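Local coordinates for sialidase B (Streptococcus pneumoniae serotype 4, PDB 4XJW), which cleaves terminal sialic acids from oligosaccharides, glycoproteins and glycolipids, acting as an exo-alpha-sialidase of glycoside hydrolase family 33 and as an intramolecular trans-sialidase, at residues Glu294-Ser298 with Ser481-Gly485; Tyr420-Thr424 with Gln435-Leu439; Lys42-Ala48 with Tyr161-Gly165. The protein carries 1 engineered substitution. All coordinates share one frame; numbering follows the deposited sequence.

Contact 1 of 3, residues Glu294-Ser298 with Ser481-Gly485; sequences EDKKS and SDDSG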
loop_
_atom_site.group_PDB
_atom_site.type_symbol
_atom_site.label_atom_id
_atom_site.label_comp_id
_atom_site.label_asym_id
_atom_site.label_seq_id
_atom_site.Cartn_x
_atom_site.Cartn_y
_atom_site.Cartn_z
ATOM N N GLU A 294 5.102 -17.911 10.852
ATOM C CA GLU A 294 5.640 -19.238 10.547
ATOM C C GLU A 294 5.429 -20.151 11.737
ATOM O O GLU A 294 5.647 -19.743 12.880
ATOM C CB GLU A 294 7.116 -19.178 10.161
ATOM C CG GLU A 294 7.686 -20.545 9.743
ATOM C CD GLU A 294 9.056 -20.432 9.096
ATOM O OE1 GLU A 294 9.950 -19.835 9.723
ATOM O OE2 GLU A 294 9.225 -20.927 7.958
ATOM N N ASP A 295 5.003 -21.383 11.465
ATOM C CA ASP A 295 4.749 -22.369 12.511
ATOM C C ASP A 295 5.924 -23.321 12.667
ATOM O O ASP A 295 6.335 -23.966 11.706
ATOM C CB ASP A 295 3.471 -23.149 12.196
ATOM C CG ASP A 295 3.237 -24.295 13.158
ATOM O OD1 ASP A 295 3.465 -24.110 14.374
ATOM O OD2 ASP A 295 2.810 -25.366 12.689
ATOM N N LYS A 296 6.457 -23.424 13.881
ATOM C CA LYS A 296 7.582 -24.327 14.122
ATOM C C LYS A 296 7.177 -25.793 14.078
ATOM O O LYS A 296 7.929 -26.640 13.588
ATOM C CB LYS A 296 8.261 -24.000 15.451
ATOM C CG LYS A 296 9.188 -22.803 15.381
ATOM C CD LYS A 296 9.761 -22.470 16.752
ATOM C CE LYS A 296 8.660 -22.071 17.718
ATOM N NZ LYS A 296 9.203 -21.600 19.023
ATOM N N LYS A 297 5.983 -26.103 14.569
ATOM C CA LYS A 297 5.538 -27.494 14.617
ATOM C C LYS A 297 5.483 -28.140 13.231
ATOM O O LYS A 297 6.186 -29.120 12.964
ATOM C CB LYS A 297 4.176 -27.611 15.304
ATOM C CG LYS A 297 3.748 -29.054 15.550
ATOM C CD LYS A 297 2.392 -29.130 16.226
ATOM C CE LYS A 297 2.425 -28.547 17.637
ATOM N NZ LYS A 297 1.124 -28.738 18.354
ATOM N N SER A 298 4.646 -27.594 12.357
ATOM C CA SER A 298 4.461 -28.145 11.018
ATOM C C SER A 298 5.540 -27.651 10.064
ATOM O O SER A 298 5.816 -28.288 9.048
ATOM C CB SER A 298 3.086 -27.772 10.459
ATOM O OG SER A 298 2.954 -26.364 10.290
ATOM N N SER A 481 -3.717 -20.283 18.325
ATOM C CA SER A 481 -3.688 -21.698 17.944
ATOM C C SER A 481 -2.436 -22.370 18.464
ATOM O O SER A 481 -1.326 -21.847 18.314
ATOM C CB SER A 481 -3.753 -21.877 16.423
ATOM O OG SER A 481 -3.593 -23.255 16.083
ATOM N N ASP A 482 -2.616 -23.546 19.049
ATOM C CA ASP A 482 -1.498 -24.345 19.514
ATOM C C ASP A 482 -1.300 -25.582 18.640
ATOM O O ASP A 482 -0.473 -26.442 18.945
ATOM C CB ASP A 482 -1.726 -24.750 20.975
ATOM C CG ASP A 482 -1.703 -23.565 21.919
ATOM O OD1 ASP A 482 -0.851 -22.678 21.731
ATOM O OD2 ASP A 482 -2.535 -23.519 22.850
ATOM N N ASP A 483 -2.057 -25.667 17.549
ATOM C CA ASP A 483 -1.950 -26.803 16.638
ATOM C C ASP A 483 -1.847 -26.414 15.159
ATOM O O ASP A 483 -2.578 -26.947 14.324
ATOM C CB ASP A 483 -3.123 -27.776 16.844
ATOM C CG ASP A 483 -4.477 -27.120 16.641
ATOM O OD1 ASP A 483 -4.520 -25.917 16.290
ATOM O OD2 ASP A 483 -5.502 -27.818 16.805
ATOM N N SER A 484 -0.936 -25.497 14.843
ATOM C CA SER A 484 -0.619 -25.176 13.452
ATOM C C SER A 484 -1.803 -24.557 12.710
ATOM O O SER A 484 -1.894 -24.641 11.488
ATOM C CB SER A 484 -0.115 -26.432 12.709
ATOM O OG SER A 484 0.883 -27.118 13.449
ATOM N N GLY A 485 -2.712 -23.943 13.455
ATOM C CA GLY A 485 -3.849 -23.268 12.855
ATOM C C GLY A 485 -5.030 -24.180 12.570
ATOM O O GLY A 485 -5.997 -23.770 11.923
HETATM O O HOH W 1 1.353 -24.791 16.179
#
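Asp295 and Ser484 show how one buried carboxylate can organise two surface loops at once. Ser484 OG donates to Asp295 OD2 over 2.7 Å, arriving on the syn side of the carboxylate. The anti side of the same oxygen is taken by Ser298 OG, with 2.6 Å between that hydroxyl and Asp295 OD2. A third donor, Ser298 N, comes from above the plane, 58° out of it and 2.9 Å from Asp295 OD2; this bond to the backbone three residues on makes an Asx motif. Such a threefold grip probably favours the charged carboxylate and fixes its rotation. Asp295 OD1 takes a weak bond from Lys297 N, and a water bridges onward, donating to Asp295 OD1 (2.9 Å) and accepting from Ser484 N (2.7 Å).

Lys297 spans the same gap alongside the serine. With CG anti to the backbone N (chi1 -172°), its chain runs past the serine, CD lying 3.7 Å from Ser484 OG, and its ammonium donates to Asp482 O in the carbonyl plane (NZ to O 2.9 Å).

Residues 481-485 belong to BNR repeat 3, an Asp-box turn that supplies its own internal bonds. Ser481 OG accepts from Asp483 N, in an ST turn, and from Gly485 N, while the Asp483 carboxylate is hydrogen-bonded to Thr487 and Asp482 forms a salt bridge with Arg465. One loop links strands 286-294 and 301-308, the other strands 475-481 and 489-494, so the contact ties together neighbouring blades whose strands 286-294 and 451-459 run parallel side by side.

Contact 2 of 3, residues Tyr420-Thr424 with Gln435-Leu439; sequences YIAMT and QFKLL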
loop_
_atom_site.group_PDB
_atom_site.type_symbol
_atom_site.label_atom_id
_atom_site.label_comp_id
_atom_site.label_asym_id
_atom_site.label_seq_id
_atom_site.Cartn_x
_atom_site.Cartn_y
_atom_site.Cartn_z
ATOM N N TYR A 420 -15.474 -11.789 7.031
ATOM C CA TYR A 420 -14.961 -13.037 7.586
ATOM C C TYR A 420 -13.440 -12.978 7.692
ATOM O O TYR A 420 -12.815 -12.073 7.141
ATOM C CB TYR A 420 -15.340 -14.230 6.701
ATOM C CG TYR A 420 -16.821 -14.376 6.429
ATOM C CD1 TYR A 420 -17.458 -13.588 5.470
ATOM C CD2 TYR A 420 -17.581 -15.311 7.122
ATOM C CE1 TYR A 420 -18.810 -13.728 5.217
ATOM C CE2 TYR A 420 -18.932 -15.454 6.877
ATOM C CZ TYR A 420 -19.538 -14.660 5.930
ATOM O OH TYR A 420 -20.886 -14.806 5.689
ATOM N N ILE A 421 -12.854 -13.947 8.389
ATOM C CA ILE A 421 -11.403 -14.137 8.366
ATOM C C ILE A 421 -11.125 -15.499 7.763
ATOM O O ILE A 421 -11.780 -16.477 8.121
ATOM C CB ILE A 421 -10.775 -14.071 9.774
ATOM C CG1 ILE A 421 -10.998 -12.696 10.394
ATOM C CG2 ILE A 421 -9.267 -14.360 9.721
ATOM C CD1 ILE A 421 -10.408 -12.544 11.801
ATOM N N ALA A 422 -10.170 -15.563 6.840
ATOM C CA ALA A 422 -9.765 -16.851 6.278
ATOM C C ALA A 422 -8.288 -17.059 6.493
ATOM O O ALA A 422 -7.560 -16.100 6.724
ATOM C CB ALA A 422 -10.088 -16.926 4.815
ATOM N N MET A 423 -7.859 -18.313 6.372
ATOM C CA MET A 423 -6.451 -18.660 6.501
ATOM C C MET A 423 -6.023 -19.514 5.318
ATOM O O MET A 423 -6.827 -20.274 4.774
ATOM C CB MET A 423 -6.204 -19.399 7.817
ATOM C CG MET A 423 -6.729 -20.801 7.866
ATOM S SD MET A 423 -6.112 -21.702 9.303
ATOM C CE MET A 423 -4.521 -21.019 9.535
ATOM N N THR A 424 -4.771 -19.355 4.894
ATOM C CA THR A 424 -4.171 -20.273 3.948
ATOM C C THR A 424 -2.806 -20.645 4.495
ATOM O O THR A 424 -2.284 -19.963 5.393
ATOM C CB THR A 424 -4.063 -19.678 2.516
ATOM O OG1 THR A 424 -3.484 -20.665 1.649
ATOM C CG2 THR A 424 -3.198 -18.415 2.490
ATOM N N GLN A 435 -5.708 -23.655 -0.858
ATOM C CA GLN A 435 -7.021 -23.015 -0.885
ATOM C C GLN A 435 -7.378 -22.535 0.518
ATOM O O GLN A 435 -7.170 -23.250 1.504
ATOM C CB GLN A 435 -8.081 -23.974 -1.423
ATOM C CG GLN A 435 -7.894 -24.348 -2.899
ATOM C CD GLN A 435 -7.909 -23.139 -3.818
ATOM O OE1 GLN A 435 -8.656 -22.183 -3.598
ATOM N NE2 GLN A 435 -7.076 -23.172 -4.851
ATOM N N PHE A 436 -7.922 -21.327 0.611
ATOM C CA PHE A 436 -8.225 -20.751 1.917
ATOM C C PHE A 436 -9.367 -21.470 2.636
ATOM O O PHE A 436 -10.235 -22.073 2.003
ATOM C CB PHE A 436 -8.458 -19.225 1.835
ATOM C CG PHE A 436 -9.786 -18.817 1.233
ATOM C CD1 PHE A 436 -10.954 -18.851 1.986
ATOM C CD2 PHE A 436 -9.852 -18.365 -0.079
ATOM C CE1 PHE A 436 -12.165 -18.469 1.445
ATOM C CE2 PHE A 436 -11.063 -17.982 -0.636
ATOM C CZ PHE A 436 -12.218 -18.031 0.128
ATOM N N LYS A 437 -9.317 -21.445 3.965
ATOM C CA LYS A 437 -10.403 -21.936 4.808
ATOM C C LYS A 437 -10.896 -20.804 5.693
ATOM O O LYS A 437 -10.105 -19.987 6.163
ATOM C CB LYS A 437 -9.930 -23.098 5.674
ATOM C CG LYS A 437 -9.515 -24.311 4.875
ATOM C CD LYS A 437 -9.061 -25.441 5.778
ATOM C CE LYS A 437 -8.657 -26.650 4.958
ATOM N NZ LYS A 437 -9.126 -27.911 5.592
ATOM N N LEU A 438 -12.204 -20.744 5.922
ATOM C CA LEU A 438 -12.738 -19.746 6.846
ATOM C C LEU A 438 -12.435 -20.109 8.298
ATOM O O LEU A 438 -12.532 -21.267 8.685
ATOM C CB LEU A 438 -14.246 -19.588 6.668
ATOM C CG LEU A 438 -14.677 -19.040 5.306
ATOM C CD1 LEU A 438 -16.208 -18.909 5.187
ATOM C CD2 LEU A 438 -13.998 -17.714 4.993
ATOM N N LEU A 439 -12.056 -19.114 9.095
ATOM C CA LEU A 439 -11.937 -19.311 10.531
ATOM C C LEU A 439 -13.327 -19.366 11.143
ATOM O O LEU A 439 -14.265 -18.774 10.606
ATOM C CB LEU A 439 -11.112 -18.193 11.184
ATOM C CG LEU A 439 -9.596 -18.180 10.928
ATOM C CD1 LEU A 439 -8.844 -17.650 12.135
ATOM C CD2 LEU A 439 -9.084 -19.545 10.534
HETATM O O HOH W 2 -14.556 -16.796 9.026
#
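Leu439 sets its isobutyl group against two side chains of the facing strand, meeting each at a different slant. It crosses Met423 at about a right angle, CD2 resting 3.8 Å from Met423 CG and close to the sulfur as well. Against Ile421 the crossing is oblique, with Leu439 CG 4.0 Å from Ile421 CG2. Met423 has its CG between the backbone N and the carbonyl carbon (chi1 72°), and this turn brings the thioether beside Leu439.

Ala422 and Leu438 lie side by side on the other face of the sheet from Met423, as a non-hydrogen-bonded antiparallel pair. The small methyl of Ala422 receives Leu438 CD2 at 4.0 Å and, more closely, the Phe436 ring, whose CD1 lies 3.5 Å from Ala422 CB at an oblique angle. That ring also packs against Tyr370 with nearly parallel planes and is met edge-to-face by Phe287.

These two strands form a beta hairpin that encloses BNR repeat 2, and strand 437-438 is the outermost strand of its propeller blade. Met423 and Lys437 are the hairpin's hydrogen-bonded pair: Met423 N reaches Lys437 O at 2.8 Å, and Lys437 N reaches Met423 O at 2.9 Å.

Further along, Leu439 N donates to Ile421 O over 2.8 Å. A water at the edge of the Tyr420 ring, in its plane, donates to Ile421 O and, by an unusually short and so doubtful link, to Leu439 O.

Contact 3 of 3, residues Lys42-Ala48 with Tyr161-Gly165; sequences KPNSLQA and YLAKG
Gln47 lays its amide along the Lys164 backbone and bonds both ways. With CG between the backbone N and the carbonyl carbon (chi1 56°), its extended chain carries the amide there. Gln47 OE1 accepts from Lys164 N at 2.9 Å and NE2 donates to Lys164 O at 3.2 Å, a two-point grip, each donor above the carbonyl plane it meets. Within its own segment, Asn44 N also donates to Gln47 OE1, from the opposite face of the amide, and the three bonds should fix its rotation. Asn44 ND2 only donates, to Leu162 O at 2.9 Å and to Asn14 OD1.

The one direct backbone bond between the segments joins Ala48 N to Tyr161 O, 2.8 Å apart. Two waters bridge the segments at separate points, one from Lys42 N to Lys164 O, the other from Leu46 O to Leu162 O.

Among apolar contacts, Leu46 lies side by side with Tyr161, its CD2 3.7 Å from Tyr161 CE1, and Ala48 CB packs against Tyr161 CB.

In this concanavalin-like domain, strand 46-53 stands between strands 147-150 and 63-69. Residues 161-165 lead into strand 166-173 of the other sheet, and the contact pins them to the start of strand 46-53.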
loop_
_atom_site.group_PDB
_atom_site.type_symbol
_atom_site.label_atom_id
_atom_site.label_comp_id
_atom_site.label_asym_id
_atom_site.label_seq_id
_atom_site.Cartn_x
_atom_site.Cartn_y
_atom_site.Cartn_z
ATOM N N LYS A 42 15.511 20.401 1.669
ATOM C CA LYS A 42 14.841 21.506 2.352
ATOM C C LYS A 42 14.088 22.382 1.351
ATOM O O LYS A 42 14.337 23.591 1.260
ATOM C CB LYS A 42 15.846 22.360 3.128
ATOM C CG LYS A 42 16.779 21.568 4.028
ATOM C CD LYS A 42 17.429 22.458 5.076
ATOM C CE LYS A 42 18.608 21.771 5.747
ATOM N NZ LYS A 42 19.523 22.767 6.383
ATOM N N PRO A 43 13.146 21.783 0.598
ATOM C CA PRO A 43 12.473 22.545 -0.462
ATOM C C PRO A 43 11.537 23.622 0.077
ATOM O O PRO A 43 11.003 23.488 1.175
ATOM C CB PRO A 43 11.630 21.482 -1.160
ATOM C CG PRO A 43 11.331 20.477 -0.067
ATOM C CD PRO A 43 12.616 20.407 0.707
ATOM N N ASN A 44 11.334 24.674 -0.708
ATOM C CA ASN A 44 10.286 25.647 -0.413
ATOM C C ASN A 44 8.930 24.998 -0.700
ATOM O O ASN A 44 8.885 23.923 -1.307
ATOM C CB ASN A 44 10.483 26.914 -1.256
ATOM C CG ASN A 44 11.803 27.616 -0.964
ATOM O OD1 ASN A 44 12.212 27.738 0.187
ATOM N ND2 ASN A 44 12.481 28.067 -2.016
ATOM N N SER A 45 7.828 25.619 -0.274
ATOM C CA SER A 45 6.514 24.982 -0.413
ATOM C C SER A 45 6.152 24.666 -1.873
ATOM O O SER A 45 5.582 23.608 -2.161
ATOM C CB SER A 45 5.414 25.814 0.260
ATOM O OG SER A 45 5.340 27.107 -0.296
ATOM N N LEU A 46 6.508 25.576 -2.777
ATOM C CA LEU A 46 6.330 25.394 -4.219
ATOM C C LEU A 46 7.535 26.008 -4.914
ATOM O O LEU A 46 7.841 27.183 -4.701
ATOM C CB LEU A 46 5.049 26.072 -4.717
ATOM C CG LEU A 46 4.899 26.129 -6.244
ATOM C CD1 LEU A 46 4.746 24.739 -6.843
ATOM C CD2 LEU A 46 3.737 27.003 -6.674
ATOM N N GLN A 47 8.230 25.219 -5.731
ATOM C CA GLN A 47 9.419 25.711 -6.412
ATOM C C GLN A 47 9.606 25.094 -7.788
ATOM O O GLN A 47 9.344 23.904 -7.983
ATOM C CB GLN A 47 10.670 25.471 -5.565
ATOM C CG GLN A 47 10.916 24.017 -5.145
ATOM C CD GLN A 47 12.111 23.883 -4.215
ATOM O OE1 GLN A 47 12.393 24.779 -3.410
ATOM N NE2 GLN A 47 12.828 22.776 -4.329
ATOM N N ALA A 48 10.040 25.923 -8.741
ATOM C CA ALA A 48 10.355 25.455 -10.087
ATOM C C ALA A 48 11.798 24.977 -10.150
ATOM O O ALA A 48 12.709 25.655 -9.660
ATOM C CB ALA A 48 10.112 26.567 -11.120
ATOM N N TYR A 161 8.614 31.249 -8.180
ATOM C CA TYR A 161 8.806 29.862 -7.750
ATOM C C TYR A 161 10.269 29.527 -7.452
ATOM O O TYR A 161 10.777 28.475 -7.858
ATOM C CB TYR A 161 8.235 28.899 -8.799
ATOM C CG TYR A 161 6.864 29.298 -9.285
ATOM C CD1 TYR A 161 5.833 29.531 -8.384
ATOM C CD2 TYR A 161 6.603 29.459 -10.643
ATOM C CE1 TYR A 161 4.579 29.901 -8.811
ATOM C CE2 TYR A 161 5.346 29.839 -11.083
ATOM C CZ TYR A 161 4.343 30.060 -10.164
ATOM O OH TYR A 161 3.087 30.435 -10.579
ATOM N N LEU A 162 10.940 30.428 -6.738
ATOM C CA LEU A 162 12.338 30.244 -6.356
ATOM C C LEU A 162 12.565 28.922 -5.626
ATOM O O LEU A 162 11.783 28.539 -4.756
ATOM C CB LEU A 162 12.820 31.410 -5.490
ATOM C CG LEU A 162 13.223 32.682 -6.226
ATOM C CD1 LEU A 162 13.476 33.795 -5.219
ATOM C CD2 LEU A 162 14.465 32.434 -7.075
ATOM N N ALA A 163 13.647 28.242 -5.987
ATOM C CA ALA A 163 13.933 26.916 -5.447
ATOM C C ALA A 163 15.133 26.838 -4.509
ATOM O O ALA A 163 16.129 27.546 -4.683
ATOM C CB ALA A 163 14.096 25.927 -6.582
ATOM N N LYS A 164 15.024 25.947 -3.522
ATOM C CA LYS A 164 16.144 25.569 -2.674
ATOM C C LYS A 164 16.454 24.099 -2.935
ATOM O O LYS A 164 15.590 23.249 -2.741
ATOM C CB LYS A 164 15.777 25.756 -1.205
ATOM C CG LYS A 164 16.885 25.389 -0.231
ATOM C CD LYS A 164 18.125 26.248 -0.440
ATOM C CE LYS A 164 19.124 26.055 0.692
ATOM N NZ LYS A 164 20.244 27.033 0.615
ATOM N N GLY A 165 17.678 23.803 -3.361
ATOM C CA GLY A 165 18.065 22.451 -3.707
ATOM C C GLY A 165 19.278 22.499 -4.602
ATOM O O GLY A 165 19.982 23.506 -4.625
HETATM O O HOH W 3 16.539 21.701 -0.638
HETATM O O HOH W 4 9.247 29.467 -3.964
#

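Contacts 1 and 2 belong to the propeller, their centres about 15 Å apart, and share one mixed sheet: loop 294-298 leads into strand 301-308, which pairs with strand 420-426. They meet where Gly485 O lies 3.3 Å from Met423 SD, so the Asp-box turn of one packs on the hairpin of the other. Contact 2 is mostly buried and joins regular strand pairing to apolar side chains; contact 1 lies at the surface and relies on a carboxylate, hydroxyls and an ammonium group. Contact 3, in the N-terminal domain about 50 Å or more from both by centres, is partly buried and depends on side-chain amides bonding to backbone.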